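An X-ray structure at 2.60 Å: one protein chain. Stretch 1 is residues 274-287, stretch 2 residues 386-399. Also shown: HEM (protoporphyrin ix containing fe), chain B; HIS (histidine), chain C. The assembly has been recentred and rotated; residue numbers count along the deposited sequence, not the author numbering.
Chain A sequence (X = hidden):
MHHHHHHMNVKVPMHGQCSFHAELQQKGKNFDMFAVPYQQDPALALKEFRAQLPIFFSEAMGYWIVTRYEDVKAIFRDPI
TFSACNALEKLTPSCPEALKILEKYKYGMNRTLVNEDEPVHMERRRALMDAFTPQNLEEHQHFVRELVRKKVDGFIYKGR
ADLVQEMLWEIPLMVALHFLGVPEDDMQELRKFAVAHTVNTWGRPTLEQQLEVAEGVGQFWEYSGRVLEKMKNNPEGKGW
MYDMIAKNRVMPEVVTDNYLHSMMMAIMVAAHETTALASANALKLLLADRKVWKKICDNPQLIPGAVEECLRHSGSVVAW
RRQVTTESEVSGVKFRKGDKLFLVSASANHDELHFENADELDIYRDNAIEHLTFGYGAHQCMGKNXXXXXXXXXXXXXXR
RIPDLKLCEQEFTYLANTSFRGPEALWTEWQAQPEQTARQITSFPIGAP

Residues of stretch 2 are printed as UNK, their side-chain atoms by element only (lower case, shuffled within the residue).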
ATOM      1  N   THR A 274      -4.135   0.475  -1.758  1.00 61.06           N
ATOM      2  CA  THR A 274      -3.299  -0.723  -1.741  1.00 66.35           C
ATOM      3  C   THR A 274      -4.120  -1.995  -1.985  1.00 69.42           C
ATOM      4  O   THR A 274      -3.600  -2.959  -2.559  1.00 58.78           O
ATOM      5  CB  THR A 274      -2.520  -0.836  -0.421  1.00 68.13           C
ATOM      6  OG1 THR A 274      -3.318  -0.375   0.674  1.00 68.94           O
ATOM      7  CG2 THR A 274      -1.222  -0.061  -0.481  1.00 64.97           C
ATOM      8  N   THR A 275      -5.392  -2.013  -1.553  1.00 66.64           N
ATOM      9  CA  THR A 275      -6.282  -3.133  -1.841  1.00 59.80           C
ATOM     10  C   THR A 275      -6.576  -3.252  -3.334  1.00 65.52           C
ATOM     11  O   THR A 275      -6.654  -4.368  -3.865  1.00 61.28           O
ATOM     12  CB  THR A 275      -7.576  -2.982  -1.046  1.00 60.80           C
ATOM     13  OG1 THR A 275      -7.257  -2.821   0.339  1.00 72.23           O
ATOM     14  CG2 THR A 275      -8.458  -4.206  -1.192  1.00 60.70           C
ATOM     15  N   ALA A 276      -6.733  -2.122  -4.034  1.00 69.52           N
ATOM     16  CA  ALA A 276      -7.000  -2.196  -5.469  1.00 66.40           C
ATOM     17  C   ALA A 276      -5.759  -2.641  -6.227  1.00 65.97           C
ATOM     18  O   ALA A 276      -5.842  -3.510  -7.098  1.00 58.85           O
ATOM     19  CB  ALA A 276      -7.496  -0.854  -6.004  1.00 62.32           C
ATOM     20  N   LEU A 277      -4.594  -2.045  -5.915  1.00 61.37           N
ATOM     21  CA  LEU A 277      -3.361  -2.477  -6.567  1.00 61.15           C
ATOM     22  C   LEU A 277      -3.116  -3.965  -6.334  1.00 63.59           C
ATOM     23  O   LEU A 277      -2.807  -4.706  -7.279  1.00 62.34           O
ATOM     24  CB  LEU A 277      -2.183  -1.657  -6.056  1.00 60.32           C
ATOM     25  CG  LEU A 277      -2.196  -0.162  -6.357  1.00 59.76           C
ATOM     26  CD1 LEU A 277      -1.130   0.527  -5.525  1.00 49.42           C
ATOM     27  CD2 LEU A 277      -1.975   0.089  -7.842  1.00 52.66           C
ATOM     28  N   ALA A 278      -3.279  -4.424  -5.084  1.00 59.71           N
ATOM     29  CA  ALA A 278      -2.986  -5.815  -4.747  1.00 71.01           C
ATOM     30  C   ALA A 278      -3.931  -6.772  -5.472  1.00 73.21           C
ATOM     31  O   ALA A 278      -3.504  -7.836  -5.939  1.00 73.83           O
ATOM     32  CB  ALA A 278      -3.068  -6.032  -3.228  1.00 52.58           C
ATOM     33  N   SER A 279      -5.222  -6.409  -5.561  1.00 69.91           N
ATOM     34  CA  SER A 279      -6.202  -7.221  -6.286  1.00 76.64           C
ATOM     35  C   SER A 279      -5.868  -7.342  -7.758  1.00 73.37           C
ATOM     36  O   SER A 279      -6.123  -8.392  -8.371  1.00 66.28           O
ATOM     37  CB  SER A 279      -7.624  -6.648  -6.131  1.00 65.19           C
ATOM     38  OG  SER A 279      -7.969  -6.398  -4.785  1.00 62.39           O
ATOM     39  N   ALA A 280      -5.366  -6.259  -8.353  1.00 65.85           N
ATOM     40  CA  ALA A 280      -4.948  -6.344  -9.743  1.00 71.26           C
ATOM     41  C   ALA A 280      -3.706  -7.229  -9.888  1.00 70.56           C
ATOM     42  O   ALA A 280      -3.619  -8.055 -10.813  1.00 67.88           O
ATOM     43  CB  ALA A 280      -4.708  -4.950 -10.299  1.00 59.78           C
ATOM     44  N   ASN A 281      -2.750  -7.097  -8.964  1.00 66.63           N
ATOM     45  CA  ASN A 281      -1.562  -7.948  -8.999  1.00 72.80           C
ATOM     46  C   ASN A 281      -1.931  -9.418  -8.897  1.00 77.27           C
ATOM     47  O   ASN A 281      -1.404 -10.258  -9.641  1.00 74.11           O
ATOM     48  CB  ASN A 281      -0.625  -7.586  -7.854  1.00 61.45           C
ATOM     49  CG  ASN A 281       0.053  -6.292  -8.071  1.00 64.74           C
ATOM     50  OD1 ASN A 281       0.095  -5.787  -9.193  1.00 67.21           O
ATOM     51  ND2 ASN A 281       0.564  -5.707  -6.989  1.00 63.05           N
ATOM     52  N   ALA A 282      -2.826  -9.748  -7.965  1.00 73.72           N
ATOM     53  CA  ALA A 282      -3.185 -11.142  -7.738  1.00 73.83           C
ATOM     54  C   ALA A 282      -3.876 -11.741  -8.954  1.00 70.53           C
ATOM     55  O   ALA A 282      -3.530 -12.847  -9.383  1.00 71.69           O
ATOM     56  CB  ALA A 282      -4.061 -11.256  -6.491  1.00 51.05           C
ATOM     57  N   LEU A 283      -4.852 -11.025  -9.518  1.00 69.81           N
ATOM     58  CA  LEU A 283      -5.534 -11.511 -10.711  1.00 73.96           C
ATOM     59  C   LEU A 283      -4.570 -11.630 -11.884  1.00 82.00           C
ATOM     60  O   LEU A 283      -4.641 -12.600 -12.653  1.00 78.25           O
ATOM     61  CB  LEU A 283      -6.699 -10.595 -11.076  1.00 65.70           C
ATOM     62  CG  LEU A 283      -7.902 -10.655 -10.156  1.00 66.14           C
ATOM     63  CD1 LEU A 283      -8.711  -9.387 -10.289  1.00 66.95           C
ATOM     64  CD2 LEU A 283      -8.751 -11.846 -10.492  1.00 70.04           C
ATOM     65  N   LYS A 284      -3.663 -10.654 -12.035  1.00 71.38           N
ATOM     66  CA  LYS A 284      -2.638 -10.750 -13.074  1.00 76.59           C
ATOM     67  C   LYS A 284      -1.786 -12.011 -12.892  1.00 76.01           C
ATOM     68  O   LYS A 284      -1.533 -12.745 -13.852  1.00 76.60           O
ATOM     69  CB  LYS A 284      -1.773  -9.485 -13.057  1.00 71.43           C
ATOM     70  CG  LYS A 284      -0.605  -9.428 -14.040  1.00 70.65           C
ATOM     71  CD  LYS A 284      -0.021  -8.009 -14.072  1.00 74.78           C
ATOM     72  CE  LYS A 284       1.271  -7.950 -14.870  1.00 86.66           C
ATOM     73  NZ  LYS A 284       2.243  -8.975 -14.389  1.00 90.47           N
ATOM     74  N   LEU A 285      -1.348 -12.274 -11.658  1.00 67.81           N
ATOM     75  CA  LEU A 285      -0.547 -13.456 -11.360  1.00 66.72           C
ATOM     76  C   LEU A 285      -1.303 -14.740 -11.663  1.00 79.48           C
ATOM     77  O   LEU A 285      -0.803 -15.610 -12.387  1.00 98.68           O
ATOM     78  CB  LEU A 285      -0.144 -13.439  -9.891  1.00 71.29           C
ATOM     79  CG  LEU A 285       1.233 -12.963  -9.485  1.00 71.60           C
ATOM     80  CD1 LEU A 285       1.349 -13.144  -7.990  1.00 72.84           C
ATOM     81  CD2 LEU A 285       2.285 -13.768 -10.215  1.00 63.88           C
ATOM     82  N   LEU A 286      -2.508 -14.889 -11.099  1.00 70.32           N
ATOM     83  CA  LEU A 286      -3.229 -16.153 -11.189  1.00 74.24           C
ATOM     84  C   LEU A 286      -3.806 -16.398 -12.577  1.00 80.07           C
ATOM     85  O   LEU A 286      -3.903 -17.555 -12.999  1.00 90.25           O
ATOM     86  CB  LEU A 286      -4.341 -16.203 -10.132  1.00 75.35           C
ATOM     87  CG  LEU A 286      -3.926 -15.953  -8.668  1.00 71.86           C
ATOM     88  CD1 LEU A 286      -5.135 -15.601  -7.781  1.00 72.16           C
ATOM     89  CD2 LEU A 286      -3.130 -17.122  -8.046  1.00 59.50           C
ATOM     90  N   LEU A 287      -4.211 -15.345 -13.292  1.00 84.04           N
ATOM     91  CA  LEU A 287      -4.753 -15.515 -14.638  1.00 81.06           C
ATOM     92  C   LEU A 287      -3.685 -15.906 -15.638  1.00 85.56           C
ATOM     93  O   LEU A 287      -4.024 -16.377 -16.738  1.00 86.73           O
ATOM     94  CB  LEU A 287      -5.440 -14.236 -15.113  1.00 76.00           C
ATOM     95  CG  LEU A 287      -6.850 -14.007 -14.575  1.00 78.71           C
ATOM     96  CD1 LEU A 287      -7.486 -12.845 -15.299  1.00 91.26           C
ATOM     97  CD2 LEU A 287      -7.691 -15.234 -14.734  1.00 77.69           C
ATOM     98  N   UNK A 386      -9.247  -6.595   5.936  1.00 64.13           N
ATOM     99  CA  UNK A 386     -10.127  -6.001   4.937  1.00 72.80           C
ATOM    100  C   UNK A 386      -9.532  -6.202   3.549  1.00 70.42           C
ATOM    101  O   UNK A 386     -10.215  -6.643   2.614  1.00 68.98           O
ATOM    102  c   UNK A 386     -11.142  -4.361   6.559  1.00 66.64           C
ATOM    103  c   UNK A 386     -10.996  -2.943   7.204  1.00 69.47           C
ATOM    104  c   UNK A 386     -10.374  -4.511   5.243  1.00 66.64           C
ATOM    105  c   UNK A 386     -11.116  -3.869   4.089  1.00 62.84           C
ATOM    106  N   UNK A 387      -8.232  -5.932   3.413  1.00 54.74           N
ATOM    107  CA  UNK A 387      -7.564  -6.166   2.139  1.00 57.51           C
ATOM    108  C   UNK A 387      -7.674  -7.605   1.662  1.00 65.75           C
ATOM    109  O   UNK A 387      -7.934  -7.853   0.473  1.00 65.91           O
ATOM    110  N   UNK A 388      -7.483  -8.575   2.582  1.00 59.37           N
ATOM    111  CA  UNK A 388      -7.546  -9.987   2.214  1.00 59.72           C
ATOM    112  C   UNK A 388      -8.950 -10.353   1.792  1.00 66.48           C
ATOM    113  O   UNK A 388      -9.163 -11.061   0.800  1.00 64.59           O
ATOM    114  n   UNK A 388      -4.105 -11.300   7.554  1.00 63.32           N
ATOM    115  c   UNK A 388      -5.446 -11.456   5.120  1.00 59.71           C
ATOM    116  n   UNK A 388      -4.036 -11.770   5.314  1.00 63.31           N
ATOM    117  n   UNK A 388      -2.137 -11.979   6.587  1.00 79.78           N
ATOM    118  c   UNK A 388      -5.670 -10.888   3.729  1.00 64.27           C
ATOM    119  c   UNK A 388      -3.424 -11.687   6.485  1.00 69.96           C
ATOM    120  c   UNK A 388      -7.138 -10.856   3.397  1.00 54.07           C
ATOM    121  N   UNK A 389      -9.925  -9.902   2.580  1.00 65.80           N
ATOM    122  CA  UNK A 389     -11.321 -10.181   2.294  1.00 61.44           C
ATOM    123  C   UNK A 389     -11.703  -9.680   0.907  1.00 63.43           C
ATOM    124  O   UNK A 389     -12.354 -10.397   0.148  1.00 62.47           O
ATOM    125  c   UNK A 389     -12.173  -9.534   3.368  1.00 73.56           C
ATOM    126  c   UNK A 389     -13.626  -9.521   3.115  1.00 90.03           C
ATOM    127  s   UNK A 389     -14.089  -7.805   2.886  1.00110.64           S
ATOM    128  c   UNK A 389     -14.056  -7.168   4.550  1.00 91.10           C
ATOM    129  N   UNK A 390     -11.290  -8.458   0.532  1.00 60.43           N
ATOM    130  CA  UNK A 390     -11.711  -7.949  -0.773  1.00 67.62           C
ATOM    131  C   UNK A 390     -11.047  -8.726  -1.900  1.00 74.22           C
ATOM    132  O   UNK A 390     -11.684  -9.001  -2.921  1.00 86.76           O
ATOM    133  c   UNK A 390     -12.173  -5.622   0.118  1.00 76.19           C
ATOM    134  o   UNK A 390     -12.183  -3.628  -1.175  1.00 81.92           O
ATOM    135  o   UNK A 390     -11.497  -3.499   0.904  1.00 88.96           O
ATOM    136  c   UNK A 390     -11.420  -6.458  -0.887  1.00 72.96           C
ATOM    137  c   UNK A 390     -11.937  -4.144  -0.067  1.00 81.85           C
ATOM    138  N   UNK A 391      -9.796  -9.153  -1.702  1.00 67.52           N
ATOM    139  CA  UNK A 391      -9.109  -9.917  -2.738  1.00 68.20           C
ATOM    140  C   UNK A 391      -9.757 -11.291  -2.951  1.00 68.44           C
ATOM    141  O   UNK A 391      -9.970 -11.712  -4.095  1.00 67.90           O
ATOM    142  s   UNK A 391      -5.237  -8.900  -1.764  1.00 61.57           S
ATOM    143  c   UNK A 391      -7.634 -10.034  -2.366  1.00 66.20           C
ATOM    144  c   UNK A 391      -6.879  -8.686  -2.465  1.00 56.57           C
ATOM    145  c   UNK A 391      -4.378  -9.818  -3.053  1.00 59.30           C
ATOM    146  N   UNK A 392     -10.113 -11.996  -1.876  1.00 61.97           N
ATOM    147  CA  UNK A 392     -10.799 -13.288  -2.049  1.00 71.32           C
ATOM    148  C   UNK A 392     -12.113 -13.153  -2.808  1.00 74.18           C
ATOM    149  O   UNK A 392     -12.343 -13.888  -3.777  1.00 79.31           O
ATOM    150  s   UNK A 392      -9.451 -14.166   0.208  1.00 71.92           S
ATOM    151  c   UNK A 392     -11.007 -13.955  -0.690  1.00 64.92           C
ATOM    152  N   UNK A 393     -12.976 -12.216  -2.405  1.00 73.43           N
ATOM    153  CA  UNK A 393     -14.271 -12.084  -3.068  1.00 74.78           C
ATOM    154  C   UNK A 393     -14.087 -11.777  -4.552  1.00 76.20           C
ATOM    155  O   UNK A 393     -14.749 -12.381  -5.409  1.00 80.14           O
ATOM    156  c   UNK A 393     -15.636 -11.535  -1.017  1.00 71.16           C
ATOM    157  c   UNK A 393     -15.747 -10.441   0.048  1.00 77.18           C
ATOM    158  c   UNK A 393     -15.137 -11.018  -2.373  1.00 72.92           C
ATOM    159  c   UNK A 393     -16.340 -10.647  -3.235  1.00 68.33           C
ATOM    160  N   UNK A 394     -13.168 -10.866  -4.887  1.00 75.97           N
ATOM    161  CA  UNK A 394     -12.886 -10.613  -6.300  1.00 73.74           C
ATOM    162  C   UNK A 394     -12.590 -11.913  -7.025  1.00 75.46           C
ATOM    163  O   UNK A 394     -13.253 -12.258  -8.008  1.00 83.96           O
ATOM    164  c   UNK A 394     -12.044  -8.225  -6.243  1.00 85.31           C
ATOM    165  c   UNK A 394     -13.485  -6.334  -6.568  1.00 92.72           C
ATOM    166  c   UNK A 394     -11.706  -9.656  -6.477  1.00 71.36           C
ATOM    167  c   UNK A 394     -11.502  -6.113  -5.235  1.00 81.45           C
ATOM    168  c   UNK A 394     -13.186  -7.667  -6.793  1.00 89.36           C
ATOM    169  c   UNK A 394     -11.207  -7.429  -5.465  1.00 85.68           C
ATOM    170  c   UNK A 394     -12.634  -5.559  -5.788  1.00 93.44           C
ATOM    171  N   UNK A 395     -11.616 -12.663  -6.518  1.00 66.33           N
ATOM    172  CA  UNK A 395     -11.160 -13.862  -7.209  1.00 77.56           C
ATOM    173  C   UNK A 395     -12.230 -14.954  -7.189  1.00 81.55           C
ATOM    174  O   UNK A 395     -12.433 -15.659  -8.189  1.00 79.36           O
ATOM    175  c   UNK A 395      -7.583 -13.455  -5.838  1.00 66.03           C
ATOM    176  c   UNK A 395      -9.420 -15.665  -7.200  1.00 78.42           C
ATOM    177  c   UNK A 395      -9.841 -14.341  -6.586  1.00 75.89           C
ATOM    178  c   UNK A 395      -8.769 -13.267  -6.759  1.00 65.71           C
ATOM    179  N   UNK A 396     -12.923 -15.124  -6.055  1.00 80.31           N
ATOM    180  CA  UNK A 396     -13.995 -16.106  -5.993  1.00 80.37           C
ATOM    181  C   UNK A 396     -15.051 -15.801  -7.044  1.00 82.18           C
ATOM    182  O   UNK A 396     -15.417 -16.673  -7.840  1.00 79.26           O
ATOM    183  c   UNK A 396     -14.619 -16.149  -4.593  1.00 85.57           C
ATOM    184  o   UNK A 396     -17.542 -18.443  -4.979  1.00 95.03           O
ATOM    185  c   UNK A 396     -16.860 -17.375  -4.836  1.00100.39           C
ATOM    186  c   UNK A 396     -15.432 -17.435  -4.292  1.00 85.34           C
ATOM    187  o   UNK A 396     -17.291 -16.241  -5.127  1.00101.42           O
ATOM    188  N   UNK A 397     -15.532 -14.550  -7.074  1.00 81.62           N
ATOM    189  CA  UNK A 397     -16.588 -14.184  -8.012  1.00 85.73           C
ATOM    190  C   UNK A 397     -16.145 -14.442  -9.444  1.00 92.85           C
ATOM    191  O   UNK A 397     -16.851 -15.101 -10.219  1.00108.88           O
ATOM    192  o   UNK A 397     -19.478 -13.345  -6.795  1.00 91.04           O
ATOM    193  o   UNK A 397     -20.642 -12.768  -8.586  1.00 96.54           O
ATOM    194  c   UNK A 397     -18.271 -12.282  -8.584  1.00 76.24           C
ATOM    195  c   UNK A 397     -16.992 -12.719  -7.823  1.00 71.92           C
ATOM    196  c   UNK A 397     -19.555 -12.836  -7.944  1.00 94.07           C
ATOM    197  N   UNK A 398     -14.945 -13.973  -9.789  1.00 81.90           N
ATOM    198  CA  UNK A 398     -14.449 -14.093 -11.155  1.00 83.63           C
ATOM    199  C   UNK A 398     -14.204 -15.545 -11.549  1.00 85.14           C
ATOM    200  O   UNK A 398     -14.584 -15.965 -12.645  1.00 85.04           O
ATOM    201  c   UNK A 398     -13.373 -11.777 -11.459  1.00 73.85           C
ATOM    202  c   UNK A 398     -14.051 -11.480 -12.774  1.00 72.22           C
ATOM    203  c   UNK A 398     -13.165 -13.282 -11.317  1.00 77.05           C
ATOM    204  c   UNK A 398     -12.044 -11.032 -11.332  1.00 70.40           C
ATOM    205  N   UNK A 399     -13.542 -16.318 -10.688  1.00 85.82           N
ATOM    206  CA  UNK A 399     -13.247 -17.702 -11.036  1.00 83.73           C
ATOM    207  C   UNK A 399     -14.491 -18.569 -11.009  1.00 93.62           C
ATOM    208  O   UNK A 399     -14.528 -19.603 -11.684  1.00106.90           O
ATOM    209  o   UNK A 399     -12.704 -18.310  -8.769  1.00 93.66           O
ATOM    210  c   UNK A 399     -12.196 -18.268 -10.091  1.00 82.43           C
TER
HETATM  211  CHA HEM B 500      -0.138   0.038   8.062  1.00 58.42           C
HETATM  212  CHB HEM B 500       0.150  -2.238   3.769  1.00 64.35           C
HETATM  213  CHC HEM B 500      -4.696  -2.078   3.249  1.00 58.30           C
HETATM  214  CHD HEM B 500      -4.881   0.602   7.298  1.00 62.79           C
HETATM  215  C1A HEM B 500       0.380  -0.575   6.942  1.00 59.53           C
HETATM  216  C2A HEM B 500       1.781  -0.804   6.636  1.00 65.64           C
HETATM  217  C3A HEM B 500       1.858  -1.425   5.464  1.00 61.68           C
HETATM  218  C4A HEM B 500       0.510  -1.618   4.956  1.00 66.46           C
HETATM  219  CMA HEM B 500       3.172  -1.852   4.779  1.00 53.53           C
HETATM  220  CAA HEM B 500       2.987  -0.413   7.521  1.00 55.70           C
HETATM  221  CBA HEM B 500       3.395  -1.656   8.287  1.00 55.86           C
HETATM  222  CGA HEM B 500       4.514  -1.370   9.252  1.00 62.45           C
HETATM  223  O1A HEM B 500       4.996  -0.212   9.300  1.00 60.68           O
HETATM  224  O2A HEM B 500       4.914  -2.315   9.972  1.00 57.16           O
HETATM  225  C1B HEM B 500      -1.123  -2.470   3.305  1.00 62.66           C
HETATM  226  C2B HEM B 500      -1.469  -3.311   2.175  1.00 67.79           C
HETATM  227  C3B HEM B 500      -2.813  -3.257   2.019  1.00 61.48           C
HETATM  228  C4B HEM B 500      -3.357  -2.386   3.052  1.00 63.35           C
HETATM  229  CMB HEM B 500      -0.420  -4.095   1.340  1.00 58.42           C
HETATM  230  CAB HEM B 500      -3.722  -3.975   0.994  1.00 56.96           C
HETATM  231  CBB HEM B 500      -3.340  -4.956   0.177  1.00 56.08           C
HETATM  232  C1C HEM B 500      -5.181  -1.334   4.302  1.00 64.17           C
HETATM  233  C2C HEM B 500      -6.561  -0.968   4.569  1.00 67.48           C
HETATM  234  C3C HEM B 500      -6.580  -0.228   5.702  1.00 70.25           C
HETATM  235  C4C HEM B 500      -5.231  -0.107   6.176  1.00 64.02           C
HETATM  236  CMC HEM B 500      -7.751  -1.391   3.680  1.00 62.17           C
HETATM  237  CAC HEM B 500      -7.746   0.441   6.481  1.00 72.77           C
HETATM  238  CBC HEM B 500      -9.013   0.391   6.068  1.00 84.17           C
HETATM  239  C1D HEM B 500      -3.628   0.712   7.848  1.00 61.68           C
HETATM  240  C2D HEM B 500      -3.295   1.443   9.048  1.00 64.83           C
HETATM  241  C3D HEM B 500      -1.996   1.284   9.271  1.00 67.66           C
HETATM  242  C4D HEM B 500      -1.445   0.442   8.214  1.00 63.41           C
HETATM  243  CMD HEM B 500      -4.260   2.270   9.924  1.00 65.40           C
HETATM  244  CAD HEM B 500      -1.231   1.931  10.448  1.00 73.07           C
HETATM  245  CBD HEM B 500      -1.254   1.061  11.697  1.00 76.93           C
HETATM  246  CGD HEM B 500      -0.141   1.497  12.622  1.00 80.31           C
HETATM  247  O1D HEM B 500       0.581   2.454  12.271  1.00 80.11           O
HETATM  248  O2D HEM B 500       0.044   0.893  13.708  1.00 82.50           O
HETATM  249  NA  HEM B 500      -0.358  -1.071   5.887  1.00 68.45           N
HETATM  250  NB  HEM B 500      -2.295  -1.926   3.811  1.00 64.09           N
HETATM  251  NC  HEM B 500      -4.405  -0.783   5.307  1.00 67.64           N
HETATM  252  ND  HEM B 500      -2.475   0.110   7.368  1.00 62.99           N
HETATM  253 FE   HEM B 500      -2.419  -0.922   5.590  1.00 59.25          FE
HETATM  254  N   HIS C 501      -0.665   4.296   2.302  1.00 91.48           N
HETATM  255  CA  HIS C 501      -0.270   2.915   2.553  1.00 87.65           C
HETATM  256  C   HIS C 501      -1.411   1.949   2.244  1.00 68.61           C
HETATM  257  O   HIS C 501      -1.287   0.746   2.515  1.00 90.70           O
HETATM  258  CB  HIS C 501       0.186   2.743   4.002  1.00 95.53           C
HETATM  259  CG  HIS C 501      -0.650   3.491   4.992  1.00 93.53           C
HETATM  260  ND1 HIS C 501      -1.202   2.891   6.105  1.00 88.75           N
HETATM  261  CD2 HIS C 501      -1.032   4.790   5.036  1.00 92.01           C
HETATM  262  CE1 HIS C 501      -1.885   3.790   6.793  1.00 88.25           C
HETATM  263  NE2 HIS C 501      -1.798   4.949   6.166  1.00 91.70           N
HETATM  264  OXT HIS C 501      -2.455   2.350   1.729  1.00 85.21           O
HETATM  265  O   HOH W   1      -2.049   1.119   4.593  1.00 78.69           O

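Position 386 carries four carbons, forked at the first, with one arm two carbons long; its end leads away from stretch 1. This is Ile 386. Position 387 has no side-chain atoms, and its CA lies 3.8 Å from Thr 275 OG1: Gly 387. The absence has a reading, since an ideal CB here would be crowded by HEM CAB at 3.2 Å, and the bare backbone lets helix and heme edge share the space.

Position 388 shows three carbons, a nitrogen, then a carbon bearing two more nitrogens, and its CA-to-CB bond points away: Arg 388. Position 389 has two carbons, a sulfur and a carbon in an unbranched chain; its CA-to-CB bond also points away, and it is Met 389. Position 390 has three carbons, the third carrying two oxygens. That carboxyl carbon sits 3.7 Å from Thr 275 CG2, a packing contact without a hydrogen bond; the residue is Glu 390.

Position 391 repeats the pattern of two carbons, sulfur, carbon. Its CA-to-CB bond points sideways, but the chain's end comes nearer and reaches the small residues Ala 278, Ser 279 and Ala 282: Met 391. Its CG lies 3.4 Å from Ser 279 OG, its SD 3.9 Å from Ala 278 CB, and its CE 3.7 Å from Ala 282 CB.

Position 392, one carbon and one sulfur, is out of reach: Cys 392. So is 393, four carbons forked at the first with a two-carbon arm: Ile 393. Position 394 is one carbon and a six-carbon ring, with Ser 279 OG at the ring's edge; it is Phe 394, and its CD2 is 3.5 Å from Ser 279 OG. Position 395 has four carbons forked at the first with a two-carbon arm; its CA-to-CB bond points toward stretch 1, and its carbons meet Leu 283 and Leu 286: Ile 395. Its CD1 lies 3.8 Å from Leu 286 CD1, and its CG1 4.0 Å from Leu 283 CD2.

Positions 396 and 397 each have three carbons, the third carrying two oxygens, both out of reach: Glu 396 and Glu 397. Position 398 has four carbons forked at the second, one of them touching Leu 283: Leu 398, its CD1 3.5 Å from Leu 283 CD2. Position 399, one carbon and one oxygen, makes no contact: Ser 399.

The helices run at 39°, and no hydrogen bond crosses between them. Gly 387 CA lies 5.2 Å from Thr 275 CA and Met 391 CA 5.3 Å from Ser 279 CA, while Ile 395 CA is 7.0 Å from Leu 283 CA, and branched aliphatics fill that wider spacing. Ser 279 OG donates to Thr 275 O at 2.6 Å, so this buried hydroxyl is satisfied within its own helix.

Stretch 2 386-399: IGRMEMCIFIEELS
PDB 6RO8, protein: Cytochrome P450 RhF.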